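Local coordinates for putative gamma-glutamylcyclotransferase YkqA (Bacillus subtilis, PDB 2QIK), which is a putative gamma-glutamylcyclotransferase, probably releasing a gamma-glutamyl group as cyclic 5-oxoproline, though its true substrate is not established, at residues P127-A132 and R224-C229; L11-K16 and F216-A221; L66-L71 and L95-N100. One frame throughout, in Å; residues are numbered along the deposited sequence.

Contact 1 of 3, residues P127-A132 and R224-C229; sequences PIYYFA and RHYKDC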
loop_
_atom_site.group_PDB
_atom_site.type_symbol
_atom_site.label_atom_id
_atom_site.label_comp_id
_atom_site.label_asym_id
_atom_site.label_seq_id
_atom_site.Cartn_x
_atom_site.Cartn_y
_atom_site.Cartn_z
ATOM N N PRO A 127 16.201 8.703 3.507
ATOM C CA PRO A 127 15.620 8.444 2.213
ATOM C C PRO A 127 14.268 7.735 2.315
ATOM O O PRO A 127 13.848 7.316 3.390
ATOM C CB PRO A 127 16.620 7.465 1.602
ATOM C CG PRO A 127 17.154 6.733 2.750
ATOM C CD PRO A 127 17.292 7.760 3.843
ATOM N N ILE A 128 13.633 7.578 1.169
ATOM C CA ILE A 128 12.469 6.775 0.969
ATOM C C ILE A 128 12.915 5.505 0.181
ATOM O O ILE A 128 13.625 5.684 -0.815
ATOM C CB ILE A 128 11.494 7.585 0.115
ATOM C CG1 ILE A 128 11.005 8.846 0.866
ATOM C CG2 ILE A 128 10.302 6.748 -0.334
ATOM C CD1 ILE A 128 10.208 8.571 2.167
ATOM N N TYR A 129 12.459 4.309 0.582
ATOM C CA TYR A 129 12.652 3.107 -0.230
ATOM C C TYR A 129 11.314 2.940 -0.959
ATOM O O TYR A 129 10.277 2.675 -0.364
ATOM C CB TYR A 129 12.986 1.941 0.686
ATOM C CG TYR A 129 14.405 2.086 1.158
ATOM C CD1 TYR A 129 15.459 1.724 0.320
ATOM C CD2 TYR A 129 14.714 2.668 2.368
ATOM C CE1 TYR A 129 16.781 1.901 0.706
ATOM C CE2 TYR A 129 16.013 2.891 2.733
ATOM C CZ TYR A 129 17.033 2.495 1.945
ATOM O OH TYR A 129 18.338 2.715 2.332
ATOM N N TYR A 130 11.357 3.120 -2.267
ATOM C CA TYR A 130 10.219 3.172 -3.171
ATOM C C TYR A 130 10.188 1.915 -4.038
ATOM O O TYR A 130 11.126 1.636 -4.793
ATOM C CB TYR A 130 10.261 4.420 -4.048
ATOM C CG TYR A 130 9.248 4.414 -5.174
ATOM C CD1 TYR A 130 7.924 4.189 -4.927
ATOM C CD2 TYR A 130 9.654 4.573 -6.467
ATOM C CE1 TYR A 130 7.021 4.060 -5.954
ATOM C CE2 TYR A 130 8.754 4.484 -7.536
ATOM C CZ TYR A 130 7.428 4.212 -7.249
ATOM O OH TYR A 130 6.537 4.053 -8.281
ATOM N N PHE A 131 9.090 1.154 -3.912
ATOM C CA PHE A 131 8.901 -0.121 -4.649
ATOM C C PHE A 131 8.006 0.097 -5.878
ATOM O O PHE A 131 6.818 0.458 -5.723
ATOM C CB PHE A 131 8.302 -1.139 -3.722
ATOM C CG PHE A 131 8.132 -2.487 -4.309
ATOM C CD1 PHE A 131 9.196 -3.344 -4.573
ATOM C CD2 PHE A 131 6.870 -2.977 -4.607
ATOM C CE1 PHE A 131 8.997 -4.617 -5.153
ATOM C CE2 PHE A 131 6.741 -4.235 -5.238
ATOM C CZ PHE A 131 7.763 -5.017 -5.447
ATOM N N ALA A 132 8.597 -0.076 -7.043
ATOM C CA ALA A 132 7.898 0.072 -8.292
ATOM C C ALA A 132 7.686 -1.294 -8.923
ATOM O O ALA A 132 8.638 -2.079 -9.041
ATOM C CB ALA A 132 8.808 0.917 -9.274
ATOM N N ARG A 224 18.271 -8.978 1.850
ATOM C CA ARG A 224 18.051 -8.075 2.948
ATOM C C ARG A 224 16.583 -7.689 2.926
ATOM O O ARG A 224 15.954 -7.618 1.882
ATOM C CB ARG A 224 18.918 -6.852 2.729
ATOM C CG ARG A 224 18.788 -5.799 3.708
ATOM C CD ARG A 224 19.786 -4.704 3.615
ATOM N NE ARG A 224 19.135 -3.491 4.075
ATOM C CZ ARG A 224 18.750 -3.265 5.316
ATOM N NH1 ARG A 224 18.095 -2.148 5.598
ATOM N NH2 ARG A 224 19.050 -4.128 6.294
ATOM N N HIS A 225 16.096 -7.375 4.094
ATOM C CA HIS A 225 14.741 -7.058 4.317
ATOM C C HIS A 225 14.592 -5.565 4.462
ATOM O O HIS A 225 15.292 -4.896 5.201
ATOM C CB HIS A 225 14.296 -7.783 5.587
ATOM C CG HIS A 225 14.036 -9.254 5.368
ATOM N ND1 HIS A 225 13.090 -9.707 4.472
ATOM C CD2 HIS A 225 14.611 -10.361 5.903
ATOM C CE1 HIS A 225 13.086 -11.030 4.467
ATOM N NE2 HIS A 225 13.994 -11.452 5.335
ATOM N N TYR A 226 13.654 -4.979 3.724
ATOM C CA TYR A 226 13.382 -3.557 3.811
ATOM C C TYR A 226 11.936 -3.329 4.282
ATOM O O TYR A 226 10.983 -3.836 3.668
ATOM C CB TYR A 226 13.570 -2.890 2.417
ATOM C CG TYR A 226 15.032 -2.861 1.999
ATOM C CD1 TYR A 226 15.781 -1.718 2.273
ATOM C CD2 TYR A 226 15.596 -3.910 1.328
ATOM C CE1 TYR A 226 17.136 -1.617 1.865
ATOM C CE2 TYR A 226 16.931 -3.860 0.975
ATOM C CZ TYR A 226 17.654 -2.708 1.257
ATOM O OH TYR A 226 18.973 -2.593 0.901
ATOM N N LYS A 227 11.786 -2.536 5.315
ATOM C CA LYS A 227 10.460 -2.355 6.002
ATOM C C LYS A 227 9.819 -1.022 5.616
ATOM O O LYS A 227 10.477 -0.004 5.458
ATOM C CB LYS A 227 10.676 -2.285 7.507
ATOM C CG LYS A 227 11.219 -3.607 8.035
ATOM C CD LYS A 227 11.516 -3.586 9.470
ATOM C CE LYS A 227 12.080 -4.937 9.872
ATOM N NZ LYS A 227 11.364 -6.190 9.440
ATOM N N ASP A 228 8.499 -1.040 5.458
ATOM C CA ASP A 228 7.763 0.204 5.231
ATOM C C ASP A 228 8.212 0.883 3.966
ATOM O O ASP A 228 8.341 2.092 3.920
ATOM C CB ASP A 228 7.779 1.098 6.451
ATOM C CG ASP A 228 6.880 0.615 7.531
ATOM O OD1 ASP A 228 7.121 1.008 8.716
ATOM O OD2 ASP A 228 5.916 -0.140 7.336
ATOM N N CYS A 229 8.430 0.097 2.898
ATOM C CA CYS A 229 8.739 0.652 1.589
ATOM C C CYS A 229 7.451 1.273 1.024
ATOM O O CYS A 229 6.358 0.729 1.171
ATOM C CB CYS A 229 9.180 -0.426 0.647
ATOM S SG CYS A 229 10.663 -1.257 1.182
HETATM O O HOH W 1 10.846 4.000 2.972
#
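Tyr129 and Cys229 bring the two backbones together, their CA atoms 5.0 Å apart, with the carbonyl O of Tyr129 lying 3.2 Å from CA of Cys229. A water bridges the two backbones here, accepting from N of Tyr129 at 2.9 Å and donating to O of Asp228 at 3.3 Å. Asp228 adopts a left-handed backbone conformation, which turns the chain a corner at this residue, between Lys227 and Cys229. Strand 224-234 pairs with strand 212-221, yet Leu230, just past the corner, makes backbone hydrogen bonds to both Tyr129 and Phe131, so that strand 128-132 gains a neighbour opposite strand 185-193. This is consistent with the small beta barrel of the gamma-glutamylcyclotransferase family. Among the side chains, the two tyrosines carry the contact. Each has CG beside its own backbone N (chi1 -75° in Tyr129, -70° in Tyr226), and the rings meet obliquely, with centroids 5.1 Å apart and planes inclined at 43°. The CD1-CE1 side of Tyr226 lies over one face of Tyr129, CE1 of Tyr226 coming to 3.7 Å from CE1 of Tyr129. Nearer the backbone, SG of Cys229 packs 4.0 Å from CB of Tyr129. The hydroxyl of Tyr129 hydrogen-bonds to NE of Arg192, while the guanidinium carbon of Arg224 sits over the rim of one face of Tyr226.

Contact 2 of 3, residues L11-K16 and F216-A221; sequences LRKHEK and FVDVEA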
loop_
_atom_site.group_PDB
_atom_site.type_symbol
_atom_site.label_atom_id
_atom_site.label_comp_id
_atom_site.label_asym_id
_atom_site.label_seq_id
_atom_site.Cartn_x
_atom_site.Cartn_y
_atom_site.Cartn_z
ATOM N N LEU A 11 -0.567 0.457 16.755
ATOM C CA LEU A 11 -0.610 -1.007 16.643
ATOM C C LEU A 11 -0.244 -1.523 15.264
ATOM O O LEU A 11 -0.115 -2.731 15.106
ATOM C CB LEU A 11 -1.958 -1.531 17.028
ATOM C CG LEU A 11 -2.379 -1.327 18.488
ATOM C CD1 LEU A 11 -3.851 -1.733 18.676
ATOM C CD2 LEU A 11 -1.476 -2.110 19.394
ATOM N N ARG A 12 -0.143 -0.643 14.258
ATOM C CA ARG A 12 0.234 -1.104 12.944
ATOM C C ARG A 12 1.667 -1.687 12.961
ATOM O O ARG A 12 2.480 -1.383 13.852
ATOM C CB ARG A 12 0.151 0.003 11.863
ATOM C CG ARG A 12 -1.295 0.383 11.552
ATOM C CD ARG A 12 -1.366 1.452 10.451
ATOM N NE ARG A 12 -0.885 0.912 9.195
ATOM C CZ ARG A 12 -0.871 1.577 8.088
ATOM N NH1 ARG A 12 -1.374 2.791 7.982
ATOM N NH2 ARG A 12 -0.339 1.069 6.994
ATOM N N LYS A 13 1.964 -2.482 11.963
ATOM C CA LYS A 13 3.274 -3.131 11.890
ATOM C C LYS A 13 4.341 -2.075 11.949
ATOM O O LYS A 13 4.228 -1.030 11.325
ATOM C CB LYS A 13 3.350 -3.971 10.595
ATOM C CG LYS A 13 4.465 -4.958 10.559
ATOM C CD LYS A 13 4.474 -5.663 9.153
ATOM C CE LYS A 13 5.347 -6.865 9.212
ATOM N NZ LYS A 13 5.380 -7.563 7.868
ATOM N N HIS A 14 5.421 -2.348 12.654
ATOM C CA HIS A 14 6.541 -1.466 12.765
ATOM C C HIS A 14 6.242 -0.150 13.461
ATOM O O HIS A 14 7.056 0.819 13.388
ATOM C CB HIS A 14 7.218 -1.145 11.415
ATOM C CG HIS A 14 7.541 -2.369 10.649
ATOM N ND1 HIS A 14 7.177 -2.660 9.372
ATOM C CD2 HIS A 14 8.224 -3.452 11.095
ATOM C CE1 HIS A 14 7.605 -3.877 9.060
ATOM N NE2 HIS A 14 8.278 -4.358 10.077
ATOM N N GLU A 15 5.195 -0.120 14.265
ATOM C CA GLU A 15 4.920 1.057 15.097
ATOM C C GLU A 15 5.130 0.640 16.565
ATOM O O GLU A 15 5.256 -0.538 16.911
ATOM C CB GLU A 15 3.456 1.472 14.912
ATOM C CG GLU A 15 3.125 1.887 13.483
ATOM C CD GLU A 15 3.639 3.223 13.035
ATOM O OE1 GLU A 15 4.439 3.894 13.720
ATOM O OE2 GLU A 15 3.181 3.645 11.951
ATOM N N LYS A 16 5.220 1.671 17.428
ATOM C CA LYS A 16 5.744 1.468 18.774
ATOM C C LYS A 16 4.956 0.503 19.629
ATOM O O LYS A 16 5.494 -0.106 20.552
ATOM C CB LYS A 16 5.910 2.780 19.477
ATOM C CG LYS A 16 4.651 3.515 19.733
ATOM C CD LYS A 16 4.923 4.830 20.404
ATOM C CE LYS A 16 3.624 5.613 20.641
ATOM N NZ LYS A 16 3.849 6.919 21.302
ATOM N N PHE A 216 2.227 0.874 1.881
ATOM C CA PHE A 216 3.489 0.417 2.465
ATOM C C PHE A 216 3.572 -1.111 2.392
ATOM O O PHE A 216 2.562 -1.786 2.685
ATOM C CB PHE A 216 3.666 0.911 3.898
ATOM C CG PHE A 216 3.630 2.409 3.922
ATOM C CD1 PHE A 216 4.728 3.139 3.656
ATOM C CD2 PHE A 216 2.418 3.070 4.000
ATOM C CE1 PHE A 216 4.646 4.530 3.516
ATOM C CE2 PHE A 216 2.316 4.431 3.840
ATOM C CZ PHE A 216 3.464 5.132 3.634
ATOM N N VAL A 217 4.738 -1.593 2.034
ATOM C CA VAL A 217 5.024 -3.000 1.943
ATOM C C VAL A 217 6.417 -3.245 2.434
ATOM O O VAL A 217 7.291 -2.415 2.384
ATOM C CB VAL A 217 4.858 -3.541 0.486
ATOM C CG1 VAL A 217 3.429 -3.514 0.087
ATOM C CG2 VAL A 217 5.743 -2.807 -0.518
ATOM N N ASP A 218 6.631 -4.477 2.889
ATOM C CA ASP A 218 7.978 -4.976 3.305
ATOM C C ASP A 218 8.471 -5.900 2.202
ATOM O O ASP A 218 7.742 -6.785 1.747
ATOM C CB ASP A 218 7.939 -5.765 4.607
ATOM C CG ASP A 218 7.598 -4.940 5.817
ATOM O OD1 ASP A 218 7.439 -3.706 5.772
ATOM O OD2 ASP A 218 7.534 -5.547 6.922
ATOM N N VAL A 219 9.712 -5.721 1.717
ATOM C CA VAL A 219 10.210 -6.500 0.602
ATOM C C VAL A 219 11.579 -7.009 0.855
ATOM O O VAL A 219 12.240 -6.484 1.742
ATOM C CB VAL A 219 10.203 -5.748 -0.761
ATOM C CG1 VAL A 219 8.850 -5.211 -1.086
ATOM C CG2 VAL A 219 11.299 -4.645 -0.774
ATOM N N GLU A 220 11.955 -8.045 0.058
ATOM C CA GLU A 220 13.251 -8.616 0.121
ATOM C C GLU A 220 14.055 -8.227 -1.099
ATOM O O GLU A 220 13.626 -8.518 -2.157
ATOM C CB GLU A 220 13.197 -10.147 0.319
ATOM C CG GLU A 220 14.467 -10.514 1.066
ATOM C CD GLU A 220 14.637 -11.954 1.467
ATOM O OE1 GLU A 220 13.616 -12.706 1.530
ATOM O OE2 GLU A 220 15.824 -12.284 1.734
ATOM N N ALA A 221 15.224 -7.656 -0.892
ATOM C CA ALA A 221 16.067 -7.248 -2.038
ATOM C C ALA A 221 17.503 -7.474 -1.579
ATOM O O ALA A 221 17.946 -6.804 -0.613
ATOM C CB ALA A 221 15.827 -5.729 -2.404
#
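Lys13 and Asp218 form a salt bridge, the ammonium NZ of Lys13 donating to OD2 of Asp218 at 3.1 Å, although the position of that oxygen is less certain than the rest. The two side chains approach from opposite directions. The lysine chain is extended throughout, with chi1 at -165° turning CG away from its own amide nitrogen. His14 presents the CE1 corner of its ring to the same carboxylate, CG of Asp218 lying near the ring plane, but the modelled approach is too short to be trusted in detail. CG of Lys13 sits 3.6 Å above the His14 ring, over its centre, and ND1 of His14 makes a weak hydrogen bond to OD2 of Asp228. Behind these groups lies a type II beta turn from Arg12 to Glu15, closed by N of Glu15 donating to O of Arg12 at 3.0 Å; His14 occupies its third position with a positive phi of 64°. The turn falls in one AIG2-like sequence region and Asp218 in another, so the bridge probably helps to link the two AIG2-like parts of the chain. In the next shell, OD1 of Asp218 accepts from N of Asp228. Glu59 forms a salt bridge with NE of Arg12 through OE1 and accepts a hydrogen bond from N of Lys13 through OE2, tying the turn to strand 55-63, and Lys116 donates to O of Lys13.

Contact 3 of 3, residues L66-L71 and L95-N100; sequences LCIHKL and LIYFMN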
loop_
_atom_site.group_PDB
_atom_site.type_symbol
_atom_site.label_atom_id
_atom_site.label_comp_id
_atom_site.label_asym_id
_atom_site.label_seq_id
_atom_site.Cartn_x
_atom_site.Cartn_y
_atom_site.Cartn_z
ATOM N N LEU A 66 -6.797 -13.134 24.789
ATOM C CA LEU A 66 -5.712 -12.570 25.574
ATOM C C LEU A 66 -5.286 -11.241 24.982
ATOM O O LEU A 66 -5.099 -10.279 25.684
ATOM C CB LEU A 66 -4.564 -13.606 25.681
ATOM C CG LEU A 66 -3.299 -13.104 26.388
ATOM C CD1 LEU A 66 -2.507 -14.248 27.033
ATOM C CD2 LEU A 66 -2.376 -12.375 25.471
ATOM N N CYS A 67 -5.075 -11.212 23.649
ATOM C CA CYS A 67 -4.644 -9.977 22.982
ATOM C C CYS A 67 -5.648 -8.878 23.187
ATOM O O CYS A 67 -5.283 -7.764 23.578
ATOM C CB CYS A 67 -4.449 -10.289 21.501
ATOM S SG CYS A 67 -4.063 -8.783 20.537
ATOM N N ILE A 68 -6.916 -9.186 22.982
ATOM C CA ILE A 68 -7.946 -8.132 23.190
ATOM C C ILE A 68 -7.989 -7.646 24.636
ATOM O O ILE A 68 -8.098 -6.446 24.867
ATOM C CB ILE A 68 -9.323 -8.581 22.676
ATOM C CG1 ILE A 68 -9.294 -8.902 21.201
ATOM C CG2 ILE A 68 -10.411 -7.555 22.976
ATOM C CD1 ILE A 68 -8.799 -7.710 20.290
ATOM N N HIS A 69 -7.853 -8.562 25.619
ATOM C CA HIS A 69 -7.721 -8.069 26.988
ATOM C C HIS A 69 -6.541 -7.136 27.201
ATOM O O HIS A 69 -6.642 -6.129 27.889
ATOM C CB HIS A 69 -7.592 -9.210 28.011
ATOM C CG HIS A 69 -8.851 -9.980 28.251
ATOM N ND1 HIS A 69 -9.001 -11.355 28.179
ATOM C CD2 HIS A 69 -10.101 -9.506 28.504
ATOM C CE1 HIS A 69 -10.271 -11.685 28.418
ATOM N NE2 HIS A 69 -10.947 -10.561 28.626
ATOM N N LYS A 70 -5.376 -7.515 26.636
ATOM C CA LYS A 70 -4.166 -6.731 26.760
ATOM C C LYS A 70 -4.416 -5.324 26.201
ATOM O O LYS A 70 -3.958 -4.323 26.732
ATOM C CB LYS A 70 -2.940 -7.421 26.116
ATOM C CG LYS A 70 -2.515 -8.592 26.837
ATOM C CD LYS A 70 -1.673 -9.534 26.098
ATOM C CE LYS A 70 -0.392 -9.117 26.065
ATOM N NZ LYS A 70 0.501 -9.914 25.146
ATOM N N LEU A 71 -5.025 -5.275 25.029
ATOM C CA LEU A 71 -5.339 -3.980 24.410
ATOM C C LEU A 71 -6.338 -3.167 25.226
ATOM O O LEU A 71 -6.171 -1.961 25.417
ATOM C CB LEU A 71 -5.869 -4.184 22.973
ATOM C CG LEU A 71 -4.875 -4.862 22.025
ATOM C CD1 LEU A 71 -5.528 -4.934 20.634
ATOM C CD2 LEU A 71 -3.543 -4.206 21.955
ATOM N N LEU A 95 -13.085 -5.432 14.908
ATOM C CA LEU A 95 -13.029 -4.518 16.012
ATOM C C LEU A 95 -12.129 -3.345 15.668
ATOM O O LEU A 95 -11.164 -3.451 14.923
ATOM C CB LEU A 95 -12.367 -5.226 17.183
ATOM C CG LEU A 95 -13.226 -6.259 17.858
ATOM C CD1 LEU A 95 -12.388 -7.123 18.829
ATOM C CD2 LEU A 95 -14.391 -5.570 18.641
ATOM N N ILE A 96 -12.417 -2.223 16.308
ATOM C CA ILE A 96 -11.577 -1.007 16.168
ATOM C C ILE A 96 -11.650 -0.265 17.493
ATOM O O ILE A 96 -12.725 -0.193 18.091
ATOM C CB ILE A 96 -12.016 -0.137 14.996
ATOM C CG1 ILE A 96 -11.025 0.992 14.725
ATOM C CG2 ILE A 96 -13.425 0.376 15.177
ATOM C CD1 ILE A 96 -11.368 1.797 13.432
ATOM N N TYR A 97 -10.518 0.294 17.945
ATOM C CA TYR A 97 -10.440 1.101 19.144
ATOM C C TYR A 97 -10.503 2.557 18.775
ATOM O O TYR A 97 -9.915 2.988 17.808
ATOM C CB TYR A 97 -9.130 0.793 19.912
ATOM C CG TYR A 97 -9.144 -0.545 20.629
ATOM C CD1 TYR A 97 -9.443 -0.630 21.970
ATOM C CD2 TYR A 97 -8.889 -1.720 19.956
ATOM C CE1 TYR A 97 -9.472 -1.871 22.638
ATOM C CE2 TYR A 97 -8.925 -2.966 20.604
ATOM C CZ TYR A 97 -9.261 -3.021 21.940
ATOM O OH TYR A 97 -9.228 -4.261 22.505
ATOM N N PHE A 98 -11.122 3.344 19.641
ATOM C CA PHE A 98 -11.237 4.815 19.408
ATOM C C PHE A 98 -11.267 5.543 20.712
ATOM O O PHE A 98 -11.743 5.019 21.702
ATOM C CB PHE A 98 -12.519 5.134 18.548
ATOM C CG PHE A 98 -13.810 4.759 19.238
ATOM C CD1 PHE A 98 -14.529 5.717 19.982
ATOM C CD2 PHE A 98 -14.389 3.493 19.054
ATOM C CE1 PHE A 98 -15.755 5.406 20.565
ATOM C CE2 PHE A 98 -15.587 3.179 19.670
ATOM C CZ PHE A 98 -16.271 4.128 20.416
HETATM N N MSE A 99 -10.740 6.757 20.723
HETATM C CA MSE A 99 -10.923 7.625 21.904
HETATM C C MSE A 99 -11.868 8.746 21.476
HETATM O O MSE A 99 -11.514 9.483 20.507
HETATM C CB MSE A 99 -9.589 8.250 22.346
HETATM C CG MSE A 99 -8.437 8.609 21.378
HETATM SE SE MSE A 99 -7.010 10.127 21.636
HETATM C CE MSE A 99 -5.198 9.361 21.254
ATOM N N ASN A 100 -12.979 8.967 22.130
ATOM C CA ASN A 100 -13.782 10.226 21.903
ATOM C C ASN A 100 -13.032 11.492 22.267
ATOM O O ASN A 100 -12.174 11.485 23.167
ATOM C CB ASN A 100 -15.101 10.201 22.676
ATOM C CG ASN A 100 -15.515 11.595 23.221
ATOM O OD1 ASN A 100 -15.571 11.824 24.446
ATOM N ND2 ASN A 100 -15.796 12.516 22.319
#
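Tyr97 and Leu71 each set CG beside their own backbone N: the torsion of Tyr97 (chi1 -74°) sends its phenol toward the helix, and that of Leu71 (-61°) brings its branch to the ring, the two side chains crossing at about a right angle. CB of Leu71 lies 3.7 Å from CZ of Tyr97, and the branch carbon CD1 of Leu71 follows the ring to 3.9 Å from CE2 of Tyr97. The phenol oxygen is wedged into the helix surface: CB of Leu71 is 3.4 Å from OH of Tyr97, and CG2 of Ile68 lies 3.5 Å from the same OH. The other branch of Ile68 points across to the strand, its CD1 meeting CD1 of Leu95 tip to tip at 3.9 Å. The polar demand of the buried tyrosine is met by OD1 of Asp72, which is hydrogen-bonded to the hydroxyl. A phenylalanine in place of Tyr97 would probably leave Asp72 without this partner and open a small gap between Ile68 and Leu71. Residues 66-71 of helix 65-74 run almost parallel to residues 95-98 of strand 90-98, the axes of these short segments 11° apart and 11.5 Å at closest approach. Leu5 of strand 3-7 touches both Leu71 and Tyr97, and Leu95 makes backbone hydrogen bonds to Leu4 and Phe6. The helix thus packs where strand 90-98 meets strand 3-7, consistent with the barrel of the gamma-glutamylcyclotransferase fold.

How the contacts relate
Contacts 1 and 2 are neighbours, their centres 9 Å apart, and share the pairing of strands 212-221 and 224-234: N of Cys229 lies 2.8 Å from O of Val217, a probable hydrogen bond. Contact 2 leads from that strand pair to the N-terminal AIG2-like part, where contact 3 lies, its centre 21 Å from that of contact 2. Those two still touch, CD2 of Leu11 packing 3.9 Å from CD2 of Leu71. Segment 11-16 of contact 2 includes a probable substrate-binding residue, Leu11, and contact 3 probably lies close to that site, since Tyr8, another of its likely residues, hydrogen-bonds through its hydroxyl to O of Tyr97. Contact 1, about 18 Å from contact 3 between nearest atoms, lies in what is probably a second barrel.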